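Local structure of 7,8-dihydro-6-hydroxymethylpterin pyrophosphokinase-dihydropteroate synthase (Plasmodium falciparum, 6JWY) at residues V19-T24 with D210-N215; N165-V170 with L331-M336. The protein probably catalyses two successive steps of folate biosynthesis, ATP-driven pyrophosphorylation of 6-hydroxymethyl-7,8-dihydropterin and condensation of that product with 4-aminobenzoate. The protein carries 1 engineered substitution. All coordinates share one frame; numbering follows the deposited sequence.

Contact 1: V19-T24 with D210-N215. With MG (magnesium ion), chain G; ATP (adenosine-5'-triphosphate), chain E.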
loop_
_atom_site.group_PDB
_atom_site.type_symbol
_atom_site.label_atom_id
_atom_site.label_comp_id
_atom_site.label_asym_id
_atom_site.label_seq_id
_atom_site.Cartn_x
_atom_site.Cartn_y
_atom_site.Cartn_z
ATOM N N VAL A 19 -12.420 -29.459 -24.799
ATOM C CA VAL A 19 -12.359 -28.331 -23.890
ATOM C C VAL A 19 -13.785 -27.968 -23.519
ATOM O O VAL A 19 -14.604 -27.763 -24.399
ATOM C CB VAL A 19 -11.589 -27.165 -24.532
ATOM C CG1 VAL A 19 -11.631 -25.925 -23.662
ATOM C CG2 VAL A 19 -10.139 -27.567 -24.826
ATOM N N LEU A 20 -14.091 -27.960 -22.220
ATOM C CA LEU A 20 -15.475 -27.809 -21.794
ATOM C C LEU A 20 -15.638 -26.491 -21.056
ATOM O O LEU A 20 -14.641 -25.956 -20.596
ATOM C CB LEU A 20 -15.909 -28.979 -20.903
ATOM C CG LEU A 20 -15.830 -30.376 -21.518
ATOM C CD1 LEU A 20 -16.621 -31.375 -20.676
ATOM C CD2 LEU A 20 -16.292 -30.389 -22.971
ATOM N N ASN A 21 -16.890 -26.006 -20.964
ATOM C CA ASN A 21 -17.273 -24.844 -20.189
ATOM C C ASN A 21 -18.359 -25.286 -19.216
ATOM O O ASN A 21 -19.281 -26.001 -19.580
ATOM C CB ASN A 21 -17.785 -23.731 -21.103
ATOM C CG ASN A 21 -17.991 -22.391 -20.426
ATOM O OD1 ASN A 21 -17.048 -21.639 -20.197
ATOM N ND2 ASN A 21 -19.235 -22.063 -20.127
ATOM N N LEU A 22 -18.227 -24.882 -17.957
ATOM C CA LEU A 22 -19.212 -25.219 -16.946
ATOM C C LEU A 22 -19.686 -23.903 -16.342
ATOM O O LEU A 22 -18.875 -23.009 -16.082
ATOM C CB LEU A 22 -18.552 -26.098 -15.877
ATOM C CG LEU A 22 -18.271 -27.561 -16.237
ATOM C CD1 LEU A 22 -17.274 -27.683 -17.381
ATOM C CD2 LEU A 22 -17.745 -28.304 -15.021
ATOM N N GLY A 23 -21.005 -23.784 -16.162
ATOM C CA GLY A 23 -21.574 -22.613 -15.525
ATOM C C GLY A 23 -22.725 -22.979 -14.595
ATOM O O GLY A 23 -23.446 -23.948 -14.834
ATOM N N THR A 24 -22.867 -22.180 -13.535
ATOM C CA THR A 24 -24.047 -22.190 -12.695
ATOM C C THR A 24 -24.328 -20.785 -12.167
ATOM O O THR A 24 -23.445 -19.928 -12.206
ATOM C CB THR A 24 -23.866 -23.127 -11.511
ATOM O OG1 THR A 24 -25.193 -23.076 -10.998
ATOM C CG2 THR A 24 -22.886 -22.618 -10.474
ATOM N N ASP A 210 -20.919 -27.023 -21.852
ATOM C CA ASP A 210 -20.822 -26.813 -23.286
ATOM C C ASP A 210 -19.479 -27.348 -23.780
ATOM O O ASP A 210 -18.500 -27.323 -23.025
ATOM C CB ASP A 210 -20.906 -25.322 -23.623
ATOM C CG ASP A 210 -22.220 -24.636 -23.247
ATOM O OD1 ASP A 210 -23.295 -25.247 -23.471
ATOM O OD2 ASP A 210 -22.173 -23.474 -22.733
ATOM N N ILE A 211 -19.424 -27.807 -25.046
ATOM C CA ILE A 211 -18.160 -28.171 -25.663
ATOM C C ILE A 211 -17.613 -26.956 -26.397
ATOM O O ILE A 211 -18.198 -26.531 -27.377
ATOM C CB ILE A 211 -18.316 -29.341 -26.655
ATOM C CG1 ILE A 211 -19.033 -30.559 -26.045
ATOM C CG2 ILE A 211 -16.955 -29.696 -27.275
ATOM C CD1 ILE A 211 -19.378 -31.643 -27.054
ATOM N N LEU A 212 -16.471 -26.433 -25.944
ATOM C CA LEU A 212 -15.810 -25.302 -26.575
ATOM C C LEU A 212 -14.999 -25.780 -27.778
ATOM O O LEU A 212 -15.177 -25.257 -28.877
ATOM C CB LEU A 212 -14.924 -24.582 -25.552
ATOM C CG LEU A 212 -15.650 -23.887 -24.398
ATOM C CD1 LEU A 212 -14.649 -23.294 -23.408
ATOM C CD2 LEU A 212 -16.592 -22.789 -24.911
ATOM N N PHE A 213 -14.124 -26.779 -27.582
ATOM C CA PHE A 213 -13.340 -27.330 -28.685
ATOM C C PHE A 213 -13.313 -28.849 -28.647
ATOM O O PHE A 213 -13.529 -29.450 -27.606
ATOM C CB PHE A 213 -11.876 -26.897 -28.632
ATOM C CG PHE A 213 -11.659 -25.408 -28.633
ATOM C CD1 PHE A 213 -11.811 -24.667 -29.798
ATOM C CD2 PHE A 213 -11.298 -24.746 -27.470
ATOM C CE1 PHE A 213 -11.599 -23.296 -29.805
ATOM C CE2 PHE A 213 -11.079 -23.376 -27.482
ATOM C CZ PHE A 213 -11.220 -22.656 -28.648
ATOM N N PHE A 214 -12.994 -29.462 -29.788
ATOM C CA PHE A 214 -12.803 -30.899 -29.859
ATOM C C PHE A 214 -11.773 -31.181 -30.944
ATOM O O PHE A 214 -12.092 -31.055 -32.119
ATOM C CB PHE A 214 -14.126 -31.590 -30.187
ATOM C CG PHE A 214 -14.231 -33.057 -29.844
ATOM C CD1 PHE A 214 -13.583 -34.025 -30.607
ATOM C CD2 PHE A 214 -15.040 -33.477 -28.785
ATOM C CE1 PHE A 214 -13.739 -35.375 -30.307
ATOM C CE2 PHE A 214 -15.188 -34.827 -28.485
ATOM C CZ PHE A 214 -14.542 -35.776 -29.254
ATOM N N ASN A 215 -10.548 -31.555 -30.539
ATOM C CA ASN A 215 -9.430 -31.666 -31.460
ATOM C C ASN A 215 -9.372 -30.372 -32.266
ATOM O O ASN A 215 -9.691 -29.301 -31.748
ATOM C CB ASN A 215 -9.486 -32.976 -32.253
ATOM C CG ASN A 215 -9.604 -34.208 -31.369
ATOM O OD1 ASN A 215 -9.193 -34.185 -30.208
ATOM N ND2 ASN A 215 -10.162 -35.292 -31.896
HETATM MG MG MG G . -24.909 -23.855 -23.034
HETATM P PG ATP E . -26.851 -20.530 -25.656
HETATM O O1G ATP E . -25.421 -20.566 -25.154
HETATM O O2G ATP E . -27.548 -19.220 -25.326
HETATM O O3G ATP E . -26.948 -20.893 -27.128
HETATM P PB ATP E . -27.924 -22.202 -23.369
HETATM O O1B ATP E . -28.879 -21.262 -22.706
HETATM O O2B ATP E . -26.621 -22.511 -22.706
HETATM O O3B ATP E . -27.672 -21.714 -24.880
HETATM P PA ATP E . -28.219 -25.115 -23.613
HETATM O O1A ATP E . -26.746 -25.210 -23.373
HETATM O O2A ATP E . -29.114 -25.885 -22.700
HETATM O O3A ATP E . -28.689 -23.584 -23.626
HETATM O "O5'" ATP E . -28.546 -25.515 -25.130
HETATM C "C5'" ATP E . -27.838 -24.882 -26.228
HETATM C "C4'" ATP E . -27.828 -25.841 -27.389
HETATM O "O4'" ATP E . -26.799 -25.461 -28.334
HETATM C "C3'" ATP E . -27.453 -27.287 -27.055
HETATM O "O3'" ATP E . -28.532 -28.031 -26.509
HETATM C "C2'" ATP E . -27.063 -27.828 -28.429
HETATM O "O2'" ATP E . -28.210 -28.314 -29.087
HETATM C "C1'" ATP E . -26.483 -26.591 -29.117
HETATM N N9 ATP E . -25.044 -26.622 -29.361
HETATM C C8 ATP E . -24.452 -26.422 -30.570
HETATM N N7 ATP E . -23.145 -26.511 -30.519
HETATM C C5 ATP E . -22.864 -26.781 -29.184
HETATM C C6 ATP E . -21.653 -26.980 -28.486
HETATM N N6 ATP E . -20.453 -26.922 -29.056
HETATM N N1 ATP E . -21.734 -27.224 -27.158
HETATM C C2 ATP E . -22.946 -27.263 -26.587
HETATM N N3 ATP E . -24.140 -27.084 -27.143
HETATM C C4 ATP E . -24.033 -26.849 -28.459
HETATM O O HOH W 1 -21.398 -23.544 -19.735
HETATM O O HOH W 2 -24.138 -21.676 -23.229
HETATM O O HOH W 3 -24.774 -23.712 -25.424
#

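Contact 2: N165-V170 with L331-M336. With PH2 (2-amino-6-hydroxymethyl-7,8-dihydro-3H-pteridin-4-one), chain D.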
loop_
_atom_site.group_PDB
_atom_site.type_symbol
_atom_site.label_atom_id
_atom_site.label_comp_id
_atom_site.label_asym_id
_atom_site.label_seq_id
_atom_site.Cartn_x
_atom_site.Cartn_y
_atom_site.Cartn_z
ATOM N N ASN A 165 -18.333 -19.595 -13.349
ATOM C CA ASN A 165 -17.787 -20.305 -14.497
ATOM C C ASN A 165 -16.491 -21.048 -14.183
ATOM O O ASN A 165 -15.723 -20.687 -13.289
ATOM C CB ASN A 165 -17.523 -19.360 -15.662
ATOM C CG ASN A 165 -18.810 -18.854 -16.279
ATOM O OD1 ASN A 165 -19.126 -17.665 -16.169
ATOM N ND2 ASN A 165 -19.567 -19.747 -16.903
ATOM N N LEU A 166 -16.221 -22.042 -15.036
ATOM C CA LEU A 166 -15.050 -22.895 -14.946
ATOM C C LEU A 166 -14.848 -23.585 -16.292
ATOM O O LEU A 166 -15.826 -24.053 -16.869
ATOM C CB LEU A 166 -15.374 -23.935 -13.868
ATOM C CG LEU A 166 -14.319 -25.014 -13.684
ATOM C CD1 LEU A 166 -12.959 -24.360 -13.538
ATOM C CD2 LEU A 166 -14.630 -25.848 -12.458
ATOM N N THR A 167 -13.608 -23.639 -16.794
ATOM C CA THR A 167 -13.344 -24.502 -17.944
ATOM C C THR A 167 -12.438 -25.673 -17.558
ATOM O O THR A 167 -11.737 -25.628 -16.548
ATOM C CB THR A 167 -12.714 -23.771 -19.138
ATOM O OG1 THR A 167 -11.506 -23.135 -18.729
ATOM C CG2 THR A 167 -13.642 -22.794 -19.821
ATOM N N VAL A 168 -12.419 -26.689 -18.429
ATOM C CA VAL A 168 -11.838 -28.000 -18.152
ATOM C C VAL A 168 -11.252 -28.514 -19.463
ATOM O O VAL A 168 -11.870 -28.375 -20.513
ATOM C CB VAL A 168 -12.931 -28.978 -17.661
ATOM C CG1 VAL A 168 -12.377 -30.341 -17.335
ATOM C CG2 VAL A 168 -13.691 -28.452 -16.462
ATOM N N VAL A 169 -10.081 -29.136 -19.410
ATOM C CA VAL A 169 -9.653 -29.934 -20.545
ATOM C C VAL A 169 -9.780 -31.415 -20.189
ATOM O O VAL A 169 -9.311 -31.857 -19.131
ATOM C CB VAL A 169 -8.235 -29.564 -21.012
ATOM C CG1 VAL A 169 -7.775 -30.419 -22.191
ATOM C CG2 VAL A 169 -8.150 -28.092 -21.355
ATOM N N VAL A 170 -10.427 -32.166 -21.094
ATOM C CA VAL A 170 -10.607 -33.595 -20.914
ATOM C C VAL A 170 -9.817 -34.319 -22.001
ATOM O O VAL A 170 -9.932 -33.962 -23.170
ATOM C CB VAL A 170 -12.098 -33.987 -20.940
ATOM C CG1 VAL A 170 -12.317 -35.371 -20.335
ATOM C CG2 VAL A 170 -12.944 -32.959 -20.213
ATOM N N LEU A 331 -11.824 -15.576 -20.367
ATOM C CA LEU A 331 -11.208 -15.430 -19.058
ATOM C C LEU A 331 -10.696 -16.798 -18.617
ATOM O O LEU A 331 -9.524 -16.951 -18.283
ATOM C CB LEU A 331 -12.263 -14.895 -18.078
ATOM C CG LEU A 331 -11.799 -14.604 -16.648
ATOM C CD1 LEU A 331 -10.610 -13.655 -16.634
ATOM C CD2 LEU A 331 -12.947 -14.006 -15.867
ATOM N N CYS A 332 -11.597 -17.784 -18.673
ATOM C CA CYS A 332 -11.307 -19.148 -18.280
ATOM C C CYS A 332 -10.238 -19.763 -19.186
ATOM O O CYS A 332 -9.299 -20.394 -18.675
ATOM C CB CYS A 332 -12.586 -19.968 -18.260
ATOM S SG CYS A 332 -13.613 -19.588 -16.812
ATOM N N LEU A 333 -10.351 -19.563 -20.514
ATOM C CA LEU A 333 -9.423 -20.218 -21.421
ATOM C C LEU A 333 -8.013 -19.688 -21.198
ATOM O O LEU A 333 -7.039 -20.429 -21.301
ATOM C CB LEU A 333 -9.830 -20.030 -22.884
ATOM C CG LEU A 333 -11.126 -20.702 -23.331
ATOM C CD1 LEU A 333 -11.395 -20.336 -24.781
ATOM C CD2 LEU A 333 -11.062 -22.224 -23.174
ATOM N N ASN A 334 -7.917 -18.401 -20.880
ATOM C CA ASN A 334 -6.627 -17.739 -20.771
ATOM C C ASN A 334 -5.773 -18.434 -19.709
ATOM O O ASN A 334 -4.534 -18.427 -19.798
ATOM C CB ASN A 334 -6.820 -16.261 -20.431
ATOM C CG ASN A 334 -5.509 -15.504 -20.429
ATOM O OD1 ASN A 334 -4.714 -15.624 -21.372
ATOM N ND2 ASN A 334 -5.272 -14.743 -19.367
ATOM N N ASP A 335 -6.464 -19.022 -18.711
ATOM C CA ASP A 335 -5.845 -19.761 -17.631
ATOM C C ASP A 335 -5.194 -21.035 -18.167
ATOM O O ASP A 335 -4.105 -21.395 -17.745
ATOM C CB ASP A 335 -6.881 -20.079 -16.559
ATOM C CG ASP A 335 -7.297 -18.894 -15.699
ATOM O OD1 ASP A 335 -6.506 -17.925 -15.591
ATOM O OD2 ASP A 335 -8.403 -18.968 -15.110
ATOM N N MET A 336 -5.841 -21.687 -19.137
ATOM C CA MET A 336 -5.488 -23.047 -19.489
ATOM C C MET A 336 -4.578 -23.090 -20.706
ATOM O O MET A 336 -3.565 -23.782 -20.696
ATOM C CB MET A 336 -6.720 -23.907 -19.761
ATOM C CG MET A 336 -7.723 -23.838 -18.652
ATOM S SD MET A 336 -8.926 -25.171 -18.735
ATOM C CE MET A 336 -9.489 -25.063 -20.437
HETATM N N1 PH2 D . -24.345 -18.420 -19.832
HETATM C C2 PH2 D . -25.364 -17.991 -20.589
HETATM C C3 PH2 D . -25.638 -16.555 -20.912
HETATM N N4 PH2 D . -24.709 -15.626 -20.288
HETATM N N5 PH2 D . -22.808 -15.153 -18.976
HETATM C C6 PH2 D . -21.793 -15.561 -18.219
HETATM N N6 PH2 D . -20.950 -14.676 -17.672
HETATM N N7 PH2 D . -21.572 -16.892 -17.965
HETATM C C8 PH2 D . -22.389 -17.870 -18.478
HETATM O O8 PH2 D . -22.137 -19.054 -18.204
HETATM C C9 PH2 D . -23.473 -17.456 -19.280
HETATM C C10 PH2 D . -23.659 -16.070 -19.514
HETATM C C11 PH2 D . -26.312 -19.013 -21.166
HETATM O O4 PH2 D . -26.321 -20.235 -20.452
#

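Contact 1: V19-T24 with D210-N215
Asn-21 and Asp-210 form an antiparallel hydrogen-bonded pair: Asn-21 N gives to Asp-210 O at 2.9 Å, and Asp-210 N returns a bond to Asn-21 O at 3.0 Å. Their side chains run side by side with amide and carboxylate planes only 4° apart. A water accepts from Asn-21 ND2 and probably also donates to Asp-210 OD2, bridging the two. The next pair, Leu-20 with Ile-211, is non-hydrogen-bonded, and Leu-20 CA rests 3.3 Å from Asp-210 O in a CH...O contact. Beyond it the register slips by one. Val-19 O takes Leu-212 N at 2.8 Å and, more weakly, Phe-213 N, while Val-19 N donates to Phe-213 O. This is a classic beta bulge, and Leu-212 carries its near-helical backbone angles. Leu-212 CD1 thereby reaches both Val-19 CG1 and Asn-21 CB, and Val-19 CB meets the Phe-213 ring at its edge, 3.8 Å from CD2. Helix 327-336 packs against Val-19, Asn-21 and Leu-212; Ile-211, on the other face, lies against helix 177-190.

The far edge of strand 208-214 reads the nucleotide. Ile-211 N donates to ATP N1, and ATP N6 donates to Ile-211 O at 2.8 Å, so the adenine continues the backbone pairing. Asp-210 OD1 binds magnesium at 2.2 Å, beside ATP O2B and O1A and two waters; one of these waters also donates to Asp-210 OD2 and ATP O1G, tying carboxylate to gamma-phosphate. Asp-208 OD1 also binds magnesium. With the inner strand 16-24 holding the backbone of Asp-210, this edge strand is the fourth of a ferredoxin-like beta-alpha-beta-beta-alpha-beta core (order 4-1-3-2), here bearing the ATP-magnesium site of the HPPK domain.

Contact 2: N165-V170 with L331-M336
Thr-167 packs against Cys-332 and Met-336, one helical turn apart, and through them helix 327-336 lies on strand 163-172. The short axes approach to 7.7 Å at 38°, and no hydrogen bond joins the two segments. Thr-167 CG2 and OG1 both touch Cys-332 CB, each at 3.4 Å. OG1 is rotated between the backbone N and the carbonyl carbon (chi1 57°), a position that sets it against the thioether: Met-336 SD and CE both lie 3.3 Å from it. The methionine chain bends at chi3 and runs counter to the Val-169 side chain, bringing CE to 3.4 Å from Val-169 CG2. Cys-332 SG turns the other way along the strand and sits 4.1 Å from Asn-165 CB.

Leu-166 and Val-168 point to the reverse face of the sheet, where helix 30-44 covers them, so the strand is enclosed from two sides as the third strand of the ferredoxin-like HPPK core.

Asn-165 supplies the ligand's hydrogen bonds from these segments, and its amide pairs with the pterin. Asn-165 OD1 accepts from PH2 N7 at 3.1 Å with a nearly straight bond (178°), and Asn-165 ND2 donates to PH2 O8 at 3.0 Å. Thr-57, through OG1, binds both Asn-165 OD1 and the pterin itself, helping to fix the amide's rotation.

Contacts 1 and 2 are both buried and meet inside one antiparallel sheet, where strands 16-24 and 163-172 are neighbours: Leu-20 and Leu-22 probably bond to Val-168 and Leu-166 through their backbones. Helix 327-336, half of contact 2, also reaches the strands of contact 1. Their chemistry differs. Contact 1 pairs strand with strand, mainly by backbone hydrogen bonds, and ends at the sheet edge with nucleotide and magnesium. Contact 2 joins strand to helix by sulfur and methyl packing, nearer the centre of the chain, and its polar end holds the pterin. Together they place the two substrates of the kinase step on the same sheet.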